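Local coordinates for protein-tyrosine-phosphatase (Shewanella sp., PDB 2Z72), which probably hydrolyses phosphotyrosine in proteins, as a cold-active, zinc-containing phosphatase of the calcineurin-like phosphoesterase family, at residues Y260-D271 and L295-V303; K199-I210 and F277-H286. All coordinates share one frame; numbering follows the deposited sequence. Where two conformers were deposited one is given.

In the fold
Contacts 1 and 2 join neighbouring parts of one mixed sheet, and their chemistry changes with depth. Contact 2 is buried: it zips strand 281-284 to strand 203-206 with backbone bonds and ends in ligands of one zinc ion. Contact 1, farther from the centre of the chain and partly buried, seats the start of helix 267-277 and the loop before it against the hairpin of strand 300-302, using packed rings on the inside and a salt-bridge network around Lys299. Strands 300-302 and 281-284 are neighbours in the sheet, and helix 267-277 leads into the latter. Asn298 O accepts a hydrogen bond from His281 ND1, and Tyr260 OH bonds to the backbone of Ile210, tying the contacts together.

Contact 1 of 2, residues Y260-D271 and L295-V303; sequences YFSETFTEAELD and LFHNKVIAV
Lys299, in the conformer described here, reaches between two acids of helix 267-277 and bonds both. Its NZ lies 2.7 Å from Glu267 OE1, on the lone pair turned away from the other oxygen, and 2.8 Å from Asp271 OD1, here on the syn side. A water spans Lys299 NZ and Asp271 OD2. Glu267 is gripped again through its second oxygen: His297 ND1 donates to Glu267 OE2 over 2.6 Å, with the acceptor only 8° out of the imidazole plane. The carboxylate is thus held at both oxygens, which should fix its rotation.

Inward from the charges, Leu270 swings its CG opposite the backbone N (chi1 -176°), which brings CD2 to 3.5 Å from Lys299 CB and also against Phe296 CB and Val300 CG2. Phe296 receives the edge of Phe265 on its face in an offset edge-to-face pair, planes 74° apart, with Phe265 CD1 3.8 Å from Phe296 CZ. At the edge of the Phe296 ring, CE1 sits 3.4 Å from Tyr260 O. Val300 CG2 packs off-centre on the Tyr260 ring, whose OH is tied to the backbone of Ile210. Farther along, the edge of Phe261 meets Ala302, CE2 to CB 3.8 Å.

What presents Phe296, His297 and Lys299 together is a type I' turn with a classic beta bulge, Lys299 and Val300 both facing Leu295: a beta hairpin packed against a helix beginning at the N-cap Thr266.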
loop_
_atom_site.group_PDB
_atom_site.type_symbol
_atom_site.label_atom_id
_atom_site.label_comp_id
_atom_site.label_asym_id
_atom_site.label_seq_id
_atom_site.Cartn_x
_atom_site.Cartn_y
_atom_site.Cartn_z
ATOM N N TYR A 260 13.561 -10.784 8.798
ATOM C CA TYR A 260 12.668 -11.426 9.788
ATOM C C TYR A 260 12.277 -12.847 9.349
ATOM O O TYR A 260 11.868 -13.639 10.183
ATOM C CB TYR A 260 11.403 -10.617 10.052
ATOM C CG TYR A 260 11.641 -9.224 10.551
ATOM C CD1 TYR A 260 12.841 -8.863 11.183
ATOM C CD2 TYR A 260 10.685 -8.253 10.431
ATOM C CE1 TYR A 260 13.032 -7.559 11.646
ATOM C CE2 TYR A 260 10.876 -6.970 10.901
ATOM C CZ TYR A 260 12.046 -6.610 11.500
ATOM O OH TYR A 260 12.205 -5.320 11.934
ATOM N N PHE A 261 12.440 -13.148 8.066
ATOM C CA PHE A 261 12.099 -14.432 7.474
ATOM C C PHE A 261 13.272 -15.331 7.235
ATOM O O PHE A 261 13.137 -16.428 6.673
ATOM C CB PHE A 261 11.312 -14.181 6.169
ATOM C CG PHE A 261 10.051 -13.407 6.428
ATOM C CD1 PHE A 261 10.047 -12.018 6.294
ATOM C CD2 PHE A 261 8.910 -14.048 6.826
ATOM C CE1 PHE A 261 8.891 -11.337 6.602
ATOM C CE2 PHE A 261 7.775 -13.355 7.081
ATOM C CZ PHE A 261 7.754 -11.980 6.979
ATOM N N SER A 262 14.440 -14.900 7.637
ATOM C CA SER A 262 15.671 -15.637 7.576
ATOM C C SER A 262 15.713 -16.671 8.693
ATOM O O SER A 262 15.367 -16.406 9.833
ATOM C CB SER A 262 16.897 -14.718 7.633
ATOM O OG SER A 262 18.097 -15.471 7.699
ATOM N N GLU A 263 16.127 -17.894 8.355
ATOM C CA GLU A 263 16.203 -18.919 9.353
ATOM C C GLU A 263 17.279 -18.637 10.416
ATOM O O GLU A 263 17.268 -19.291 11.456
ATOM C CB GLU A 263 16.582 -20.304 8.763
ATOM C CG GLU A 263 15.453 -21.286 8.743
ATOM C CD GLU A 263 15.742 -22.750 8.466
ATOM O OE1 GLU A 263 15.328 -23.550 9.334
ATOM O OE2 GLU A 263 16.303 -23.008 7.405
ATOM N N THR A 264 18.191 -17.718 10.238
ATOM C CA THR A 264 19.165 -17.379 11.262
ATOM C C THR A 264 18.856 -16.178 12.118
ATOM O O THR A 264 19.549 -15.903 13.095
ATOM C CB THR A 264 20.532 -17.063 10.605
ATOM O OG1 THR A 264 20.419 -16.132 9.549
ATOM C CG2 THR A 264 20.996 -18.381 10.004
ATOM N N PHE A 265 17.864 -15.389 11.708
ATOM C CA PHE A 265 17.442 -14.263 12.516
ATOM C C PHE A 265 16.904 -14.768 13.816
ATOM O O PHE A 265 16.135 -15.732 13.932
ATOM C CB PHE A 265 16.341 -13.516 11.748
ATOM C CG PHE A 265 16.056 -12.157 12.364
ATOM C CD1 PHE A 265 14.880 -11.957 13.035
ATOM C CD2 PHE A 265 16.959 -11.101 12.279
ATOM C CE1 PHE A 265 14.522 -10.738 13.615
ATOM C CE2 PHE A 265 16.629 -9.901 12.857
ATOM C CZ PHE A 265 15.468 -9.747 13.557
ATOM N N THR A 266 17.368 -14.071 14.866
ATOM C CA THR A 266 17.037 -14.567 16.185
ATOM C C THR A 266 16.064 -13.632 16.883
ATOM O O THR A 266 16.030 -12.431 16.626
ATOM C CB THR A 266 18.279 -14.650 17.082
ATOM O OG1 THR A 266 19.011 -13.406 17.028
ATOM C CG2 THR A 266 19.259 -15.652 16.522
ATOM N N GLU A 267 15.251 -14.245 17.754
ATOM C CA GLU A 267 14.322 -13.479 18.553
ATOM C C GLU A 267 15.029 -12.479 19.428
ATOM O O GLU A 267 14.522 -11.375 19.643
ATOM C CB GLU A 267 13.503 -14.437 19.386
ATOM C CG GLU A 267 12.291 -13.822 19.989
ATOM C CD GLU A 267 11.149 -14.734 20.390
ATOM O OE1 GLU A 267 10.443 -14.352 21.345
ATOM O OE2 GLU A 267 10.926 -15.783 19.735
ATOM N N ALA A 268 16.170 -12.803 19.959
ATOM C CA ALA A 268 16.962 -11.813 20.736
ATOM C C ALA A 268 17.240 -10.520 19.981
ATOM O O ALA A 268 17.136 -9.395 20.410
ATOM C CB ALA A 268 18.254 -12.450 21.203
ATOM N N GLU A 269 17.572 -10.622 18.731
ATOM C CA GLU A 269 17.901 -9.554 17.801
ATOM C C GLU A 269 16.598 -8.787 17.552
ATOM O O GLU A 269 16.588 -7.555 17.628
ATOM C CB GLU A 269 18.458 -10.009 16.446
ATOM C CG GLU A 269 19.076 -8.946 15.582
ATOM C CD GLU A 269 19.699 -8.847 14.246
ATOM O OE1 GLU A 269 20.093 -9.924 13.736
ATOM O OE2 GLU A 269 19.787 -7.664 13.726
ATOM N N LEU A 270 15.512 -9.540 17.354
ATOM C CA LEU A 270 14.217 -8.853 17.225
ATOM C C LEU A 270 13.875 -8.015 18.452
ATOM O O LEU A 270 13.394 -6.877 18.302
ATOM C CB LEU A 270 13.141 -9.907 16.943
ATOM C CG LEU A 270 11.753 -9.397 16.696
ATOM C CD1 LEU A 270 11.692 -8.495 15.451
ATOM C CD2 LEU A 270 10.842 -10.586 16.495
ATOM N N ASP A 271 14.143 -8.567 19.624
ATOM C CA ASP A 271 13.847 -7.838 20.840
ATOM C C ASP A 271 14.562 -6.514 20.867
ATOM O O ASP A 271 14.001 -5.527 21.344
ATOM C CB ASP A 271 14.235 -8.649 22.092
ATOM C CG ASP A 271 13.324 -9.827 22.309
ATOM O OD1 ASP A 271 12.157 -9.789 21.869
ATOM O OD2 ASP A 271 13.810 -10.759 23.020
ATOM N N LEU A 295 5.386 -14.832 13.778
ATOM C CA LEU A 295 6.722 -15.401 14.027
ATOM C C LEU A 295 7.252 -14.839 15.337
ATOM O O LEU A 295 6.868 -13.757 15.818
ATOM C CB LEU A 295 7.659 -15.023 12.870
ATOM C CG LEU A 295 7.294 -15.641 11.506
ATOM C CD1 LEU A 295 8.298 -15.115 10.529
ATOM C CD2 LEU A 295 7.384 -17.141 11.573
ATOM N N PHE A 296 8.154 -15.590 15.945
ATOM C CA PHE A 296 8.861 -15.126 17.159
ATOM C C PHE A 296 7.875 -14.771 18.257
ATOM O O PHE A 296 7.833 -13.677 18.773
ATOM C CB PHE A 296 9.790 -13.969 16.864
ATOM C CG PHE A 296 10.776 -14.278 15.766
ATOM C CD1 PHE A 296 10.652 -13.699 14.524
ATOM C CD2 PHE A 296 11.796 -15.165 15.984
ATOM C CE1 PHE A 296 11.564 -13.982 13.531
ATOM C CE2 PHE A 296 12.728 -15.482 15.000
ATOM C CZ PHE A 296 12.585 -14.902 13.739
ATOM N N HIS A 297 7.041 -15.759 18.652
ATOM C CA HIS A 297 6.065 -15.540 19.703
ATOM C C HIS A 297 5.197 -14.333 19.349
ATOM O O HIS A 297 4.872 -13.485 20.195
ATOM C CB HIS A 297 6.807 -15.460 21.042
ATOM C CG HIS A 297 7.599 -16.683 21.428
ATOM N ND1 HIS A 297 8.924 -16.810 21.120
ATOM C CD2 HIS A 297 7.218 -17.823 21.998
ATOM C CE1 HIS A 297 9.374 -17.996 21.546
ATOM N NE2 HIS A 297 8.354 -18.629 22.083
ATOM N N ASN A 298 4.790 -14.251 18.088
ATOM C CA ASN A 298 3.945 -13.226 17.500
ATOM C C ASN A 298 4.455 -11.790 17.683
ATOM O O ASN A 298 3.689 -10.836 17.569
ATOM C CB ASN A 298 2.583 -13.328 18.121
ATOM C CG ASN A 298 1.779 -14.521 17.691
ATOM O OD1 ASN A 298 1.791 -14.868 16.537
ATOM N ND2 ASN A 298 1.088 -15.147 18.631
ATOM N N LYS A 299 5.753 -11.657 17.806
ATOM C CA LYS A 299 6.415 -10.352 17.765
ATOM C C LYS A 299 6.508 -9.773 16.350
ATOM O O LYS A 299 6.562 -8.554 16.217
ATOM C CB LYS A 299 7.836 -10.493 18.356
ATOM C CG LYS A 299 7.764 -10.822 19.839
ATOM C CD LYS A 299 9.134 -11.077 20.421
ATOM C CE LYS A 299 9.038 -11.590 21.832
ATOM N NZ LYS A 299 10.383 -11.921 22.406
ATOM N N VAL A 300 6.523 -10.641 15.342
ATOM C CA VAL A 300 6.400 -10.233 13.944
ATOM C C VAL A 300 5.113 -10.863 13.425
ATOM O O VAL A 300 4.892 -12.064 13.602
ATOM C CB VAL A 300 7.592 -10.677 13.073
ATOM C CG1 VAL A 300 7.282 -10.489 11.583
ATOM C CG2 VAL A 300 8.876 -9.920 13.384
ATOM N N ILE A 301 4.296 -10.053 12.766
ATOM C CA ILE A 301 3.144 -10.612 12.048
ATOM C C ILE A 301 3.343 -10.316 10.576
ATOM O O ILE A 301 3.483 -9.188 10.169
ATOM C CB ILE A 301 1.784 -10.097 12.515
ATOM C CG1 ILE A 301 1.642 -10.061 14.051
ATOM C CG2 ILE A 301 0.683 -10.932 11.882
ATOM C CD1 ILE A 301 1.625 -11.416 14.724
ATOM N N ALA A 302 3.326 -11.439 9.802
ATOM C CA ALA A 302 3.455 -11.387 8.353
ATOM C C ALA A 302 2.078 -11.241 7.753
ATOM O O ALA A 302 1.178 -12.058 7.987
ATOM C CB ALA A 302 4.100 -12.689 7.865
ATOM N N VAL A 303 1.864 -10.174 6.976
ATOM C CA VAL A 303 0.569 -9.904 6.373
ATOM C C VAL A 303 0.623 -9.859 4.842
ATOM O O VAL A 303 -0.368 -9.435 4.250
ATOM C CB VAL A 303 -0.080 -8.634 6.970
ATOM C CG1 VAL A 303 -0.313 -8.808 8.475
ATOM C CG2 VAL A 303 0.712 -7.366 6.700
HETATM O O HOH W 1 12.031 -11.896 24.829
#

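Contact 2 of 2, residues K199-I210 and F277-H286; sequences KINDVLYMHGGI and FNVNHIVVGH. With ZN (zinc ion), chain C.
Strands 203-206 and 281-284 run parallel in the calcineurin-like phosphoesterase fold and deliver His207 and His286 to a zinc ion just past their C-terminal ends. The backbones are joined by Leu204 N to His281 O, by Val283 N to Leu204 O at 2.8 Å, and by Met206 N to Val283 O. At the entry to the pair, Asp202 grips Asn280 twice: its O accepts Asn280 N, and Asp202 OD1 takes Asn280 ND2 at 2.9 Å, nearly straight at 173°.

On one face of the sheet, Leu204 CD2 stands over the centre of the Phe277 ring, 3.5 Å from the centroid, while Ile210 CG2 touches the ring's edge. On the other, Val283 CB packs on Tyr205 CD2 at 3.6 Å. Lys199 runs extended along Val279 CG1 and gives NZ to Phe277 O at 3.1 Å. With an alanine here, Phe277 O would probably lose its ammonium partner and Val279 the alkyl chain lying against it.

His207 NE2 binds zinc at 2.0 Å and His286 ND1 at 2.1 Å; His286 CB lies over one face of the His207 ring. Asp114 and Asn149 add further ligands. A water bound to this zinc donates a hydrogen bond to His286 O. Thr112 O accepts from His207 ND1; with this second-shell bond and the strand pairing beneath, the two imidazoles are probably set in position for the metal.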
loop_
_atom_site.group_PDB
_atom_site.type_symbol
_atom_site.label_atom_id
_atom_site.label_comp_id
_atom_site.label_asym_id
_atom_site.label_seq_id
_atom_site.Cartn_x
_atom_site.Cartn_y
_atom_site.Cartn_z
ATOM N N LYS A 199 3.801 3.999 13.076
ATOM C CA LYS A 199 3.586 3.394 14.388
ATOM C C LYS A 199 2.179 3.705 14.829
ATOM O O LYS A 199 1.769 4.861 14.815
ATOM C CB LYS A 199 4.598 3.994 15.383
ATOM C CG LYS A 199 4.579 3.341 16.765
ATOM C CD LYS A 199 5.663 4.022 17.687
ATOM C CE LYS A 199 5.572 3.612 19.125
ATOM N NZ LYS A 199 6.544 4.454 19.858
ATOM N N ILE A 200 1.398 2.688 15.144
ATOM C CA ILE A 200 0.077 2.875 15.697
ATOM C C ILE A 200 0.039 2.091 17.011
ATOM O O ILE A 200 0.262 0.890 17.047
ATOM C CB ILE A 200 -1.059 2.396 14.767
ATOM C CG1 ILE A 200 -0.999 3.062 13.412
ATOM C CG2 ILE A 200 -2.408 2.580 15.450
ATOM C CD1 ILE A 200 -2.061 2.572 12.430
ATOM N N ASN A 201 -0.221 2.794 18.101
ATOM C CA ASN A 201 -0.248 2.151 19.439
ATOM C C ASN A 201 1.130 1.516 19.639
ATOM O O ASN A 201 2.141 2.208 19.471
ATOM C CB ASN A 201 -1.422 1.180 19.592
ATOM C CG ASN A 201 -2.758 1.814 19.239
ATOM O OD1 ASN A 201 -2.972 3.015 19.426
ATOM N ND2 ASN A 201 -3.676 0.930 18.804
ATOM N N ASP A 202 1.173 0.252 20.020
ATOM C CA ASP A 202 2.384 -0.475 20.316
ATOM C C ASP A 202 2.819 -1.354 19.149
ATOM O O ASP A 202 3.468 -2.372 19.350
ATOM C CB ASP A 202 2.155 -1.274 21.590
ATOM C CG ASP A 202 1.070 -2.316 21.454
ATOM O OD1 ASP A 202 1.101 -3.331 22.211
ATOM O OD2 ASP A 202 0.165 -2.171 20.619
ATOM N N VAL A 203 2.521 -0.924 17.899
ATOM C CA VAL A 203 2.826 -1.727 16.719
ATOM C C VAL A 203 3.492 -0.851 15.665
ATOM O O VAL A 203 3.038 0.273 15.389
ATOM C CB VAL A 203 1.551 -2.373 16.150
ATOM C CG1 VAL A 203 1.883 -3.264 14.971
ATOM C CG2 VAL A 203 0.798 -3.135 17.225
ATOM N N LEU A 204 4.551 -1.361 15.074
ATOM C CA LEU A 204 5.257 -0.713 13.944
ATOM C C LEU A 204 4.887 -1.423 12.653
ATOM O O LEU A 204 4.851 -2.654 12.641
ATOM C CB LEU A 204 6.758 -0.764 14.175
ATOM C CG LEU A 204 7.632 0.271 13.426
ATOM C CD1 LEU A 204 7.416 1.664 13.975
ATOM C CD2 LEU A 204 9.098 -0.122 13.564
ATOM N N TYR A 205 4.669 -0.666 11.586
ATOM C CA TYR A 205 4.202 -1.191 10.292
ATOM C C TYR A 205 5.133 -0.662 9.201
ATOM O O TYR A 205 5.369 0.536 9.082
ATOM C CB TYR A 205 2.815 -0.678 9.981
ATOM C CG TYR A 205 1.736 -1.079 10.933
ATOM C CD1 TYR A 205 1.532 -0.385 12.112
ATOM C CD2 TYR A 205 0.904 -2.155 10.654
ATOM C CE1 TYR A 205 0.542 -0.734 13.011
ATOM C CE2 TYR A 205 -0.073 -2.521 11.556
ATOM C CZ TYR A 205 -0.285 -1.804 12.745
ATOM O OH TYR A 205 -1.258 -2.229 13.607
ATOM N N MET A 206 5.575 -1.557 8.314
ATOM C CA MET A 206 6.281 -1.188 7.103
ATOM C C MET A 206 6.284 -2.401 6.169
ATOM O O MET A 206 5.916 -3.502 6.520
ATOM C CB MET A 206 7.680 -0.690 7.430
ATOM C CG MET A 206 8.790 -1.672 7.757
ATOM S SD MET A 206 8.539 -2.699 9.219
ATOM C CE MET A 206 8.264 -1.398 10.437
ATOM N N HIS A 207 6.748 -2.144 4.937
ATOM C CA HIS A 207 6.621 -3.189 3.935
ATOM C C HIS A 207 7.535 -4.388 4.166
ATOM O O HIS A 207 7.058 -5.535 4.149
ATOM C CB HIS A 207 6.876 -2.561 2.564
ATOM C CG HIS A 207 6.688 -3.559 1.467
ATOM N ND1 HIS A 207 5.443 -4.095 1.206
ATOM C CD2 HIS A 207 7.534 -4.131 0.597
ATOM C CE1 HIS A 207 5.560 -4.970 0.242
ATOM N NE2 HIS A 207 6.833 -5.034 -0.198
ATOM N N GLY A 208 8.822 -4.162 4.343
ATOM C CA GLY A 208 9.828 -5.216 4.425
ATOM C C GLY A 208 10.210 -5.573 5.834
ATOM O O GLY A 208 10.004 -6.695 6.323
ATOM N N GLY A 209 10.784 -4.595 6.543
ATOM C CA GLY A 209 11.196 -4.782 7.941
ATOM C C GLY A 209 12.322 -3.839 8.244
ATOM O O GLY A 209 12.924 -3.241 7.406
ATOM N N ILE A 210 12.629 -3.723 9.574
ATOM C CA ILE A 210 13.667 -2.840 10.056
ATOM C C ILE A 210 14.850 -3.706 10.502
ATOM O O ILE A 210 14.722 -4.540 11.387
ATOM C CB ILE A 210 13.145 -1.940 11.189
ATOM C CG1 ILE A 210 11.826 -1.255 10.857
ATOM C CG2 ILE A 210 14.252 -0.944 11.604
ATOM C CD1 ILE A 210 11.919 -0.244 9.736
ATOM N N PHE A 277 12.078 0.884 19.201
ATOM C CA PHE A 277 10.892 1.637 18.821
ATOM C C PHE A 277 9.811 1.658 19.902
ATOM O O PHE A 277 8.770 2.254 19.717
ATOM C CB PHE A 277 10.280 1.056 17.562
ATOM C CG PHE A 277 11.139 1.230 16.320
ATOM C CD1 PHE A 277 11.979 0.229 15.870
ATOM C CD2 PHE A 277 11.059 2.428 15.578
ATOM C CE1 PHE A 277 12.741 0.354 14.715
ATOM C CE2 PHE A 277 11.812 2.525 14.452
ATOM C CZ PHE A 277 12.635 1.510 13.972
ATOM N N ASN A 278 10.055 0.987 21.041
ATOM C CA ASN A 278 9.075 0.860 22.096
ATOM C C ASN A 278 7.737 0.336 21.590
ATOM O O ASN A 278 6.669 0.886 21.832
ATOM C CB ASN A 278 8.855 2.201 22.808
ATOM C CG ASN A 278 8.103 2.177 24.093
ATOM O OD1 ASN A 278 7.368 3.163 24.396
ATOM N ND2 ASN A 278 8.224 1.140 24.910
ATOM N N VAL A 279 7.851 -0.790 20.860
ATOM C CA VAL A 279 6.694 -1.515 20.360
ATOM C C VAL A 279 6.730 -2.938 20.859
ATOM O O VAL A 279 7.764 -3.475 21.202
ATOM C CB VAL A 279 6.591 -1.426 18.821
ATOM C CG1 VAL A 279 6.348 0.021 18.420
ATOM C CG2 VAL A 279 7.807 -2.014 18.165
ATOM N N ASN A 280 5.566 -3.585 20.773
ATOM C CA ASN A 280 5.455 -4.975 21.068
ATOM C C ASN A 280 5.358 -5.881 19.858
ATOM O O ASN A 280 5.473 -7.112 19.972
ATOM C CB ASN A 280 4.222 -5.201 21.956
ATOM C CG ASN A 280 4.415 -4.615 23.326
ATOM O OD1 ASN A 280 5.478 -4.816 23.915
ATOM N ND2 ASN A 280 3.430 -3.901 23.806
ATOM N N HIS A 281 5.120 -5.343 18.662
ATOM C CA HIS A 281 4.945 -6.104 17.479
ATOM C C HIS A 281 5.399 -5.256 16.283
ATOM O O HIS A 281 5.263 -4.039 16.320
ATOM C CB HIS A 281 3.510 -6.534 17.174
ATOM C CG HIS A 281 2.805 -7.144 18.325
ATOM N ND1 HIS A 281 2.881 -8.450 18.703
ATOM C CD2 HIS A 281 2.049 -6.536 19.292
ATOM C CE1 HIS A 281 2.176 -8.636 19.796
ATOM N NE2 HIS A 281 1.637 -7.479 20.205
ATOM N N ILE A 282 5.826 -5.963 15.245
ATOM C CA ILE A 282 6.122 -5.372 13.944
ATOM C C ILE A 282 5.337 -6.138 12.880
ATOM O O ILE A 282 5.373 -7.381 12.895
ATOM C CB ILE A 282 7.625 -5.356 13.608
ATOM C CG1 ILE A 282 8.399 -4.623 14.709
ATOM C CG2 ILE A 282 7.917 -4.696 12.263
ATOM C CD1 ILE A 282 9.916 -4.755 14.596
ATOM N N VAL A 283 4.600 -5.424 12.070
ATOM C CA VAL A 283 3.744 -5.983 11.029
ATOM C C VAL A 283 4.376 -5.649 9.681
ATOM O O VAL A 283 4.622 -4.452 9.396
ATOM C CB VAL A 283 2.362 -5.378 11.164
ATOM C CG1 VAL A 283 1.469 -5.771 9.941
ATOM C CG2 VAL A 283 1.689 -5.864 12.408
ATOM N N VAL A 284 4.629 -6.682 8.888
ATOM C CA VAL A 284 5.311 -6.505 7.617
ATOM C C VAL A 284 4.627 -7.314 6.500
ATOM O O VAL A 284 3.964 -8.336 6.767
ATOM C CB VAL A 284 6.781 -6.954 7.677
ATOM C CG1 VAL A 284 7.509 -6.155 8.734
ATOM C CG2 VAL A 284 6.920 -8.451 7.982
ATOM N N GLY A 285 4.820 -6.833 5.302
ATOM C CA GLY A 285 4.404 -7.555 4.094
ATOM C C GLY A 285 5.612 -8.137 3.399
ATOM O O GLY A 285 6.489 -8.739 4.083
ATOM N N HIS A 286 5.694 -7.977 2.076
ATOM C CA HIS A 286 6.805 -8.164 1.182
ATOM C C HIS A 286 7.224 -9.597 0.929
ATOM O O HIS A 286 7.533 -9.928 -0.217
ATOM C CB HIS A 286 8.029 -7.336 1.639
ATOM C CG HIS A 286 9.214 -7.317 0.746
ATOM N ND1 HIS A 286 9.260 -6.895 -0.546
ATOM C CD2 HIS A 286 10.506 -7.650 1.043
ATOM C CE1 HIS A 286 10.499 -7.019 -0.961
ATOM N NE2 HIS A 286 11.315 -7.473 -0.029
HETATM ZN ZN ZN C . 7.610 -6.148 -1.673
HETATM O O HOH W 2 8.790 4.755 18.764
HETATM O O HOH W 3 0.094 -6.364 21.799
HETATM O O HOH W 4 9.341 -8.823 4.487
HETATM O O HOH W 5 6.989 -7.861 -2.398
#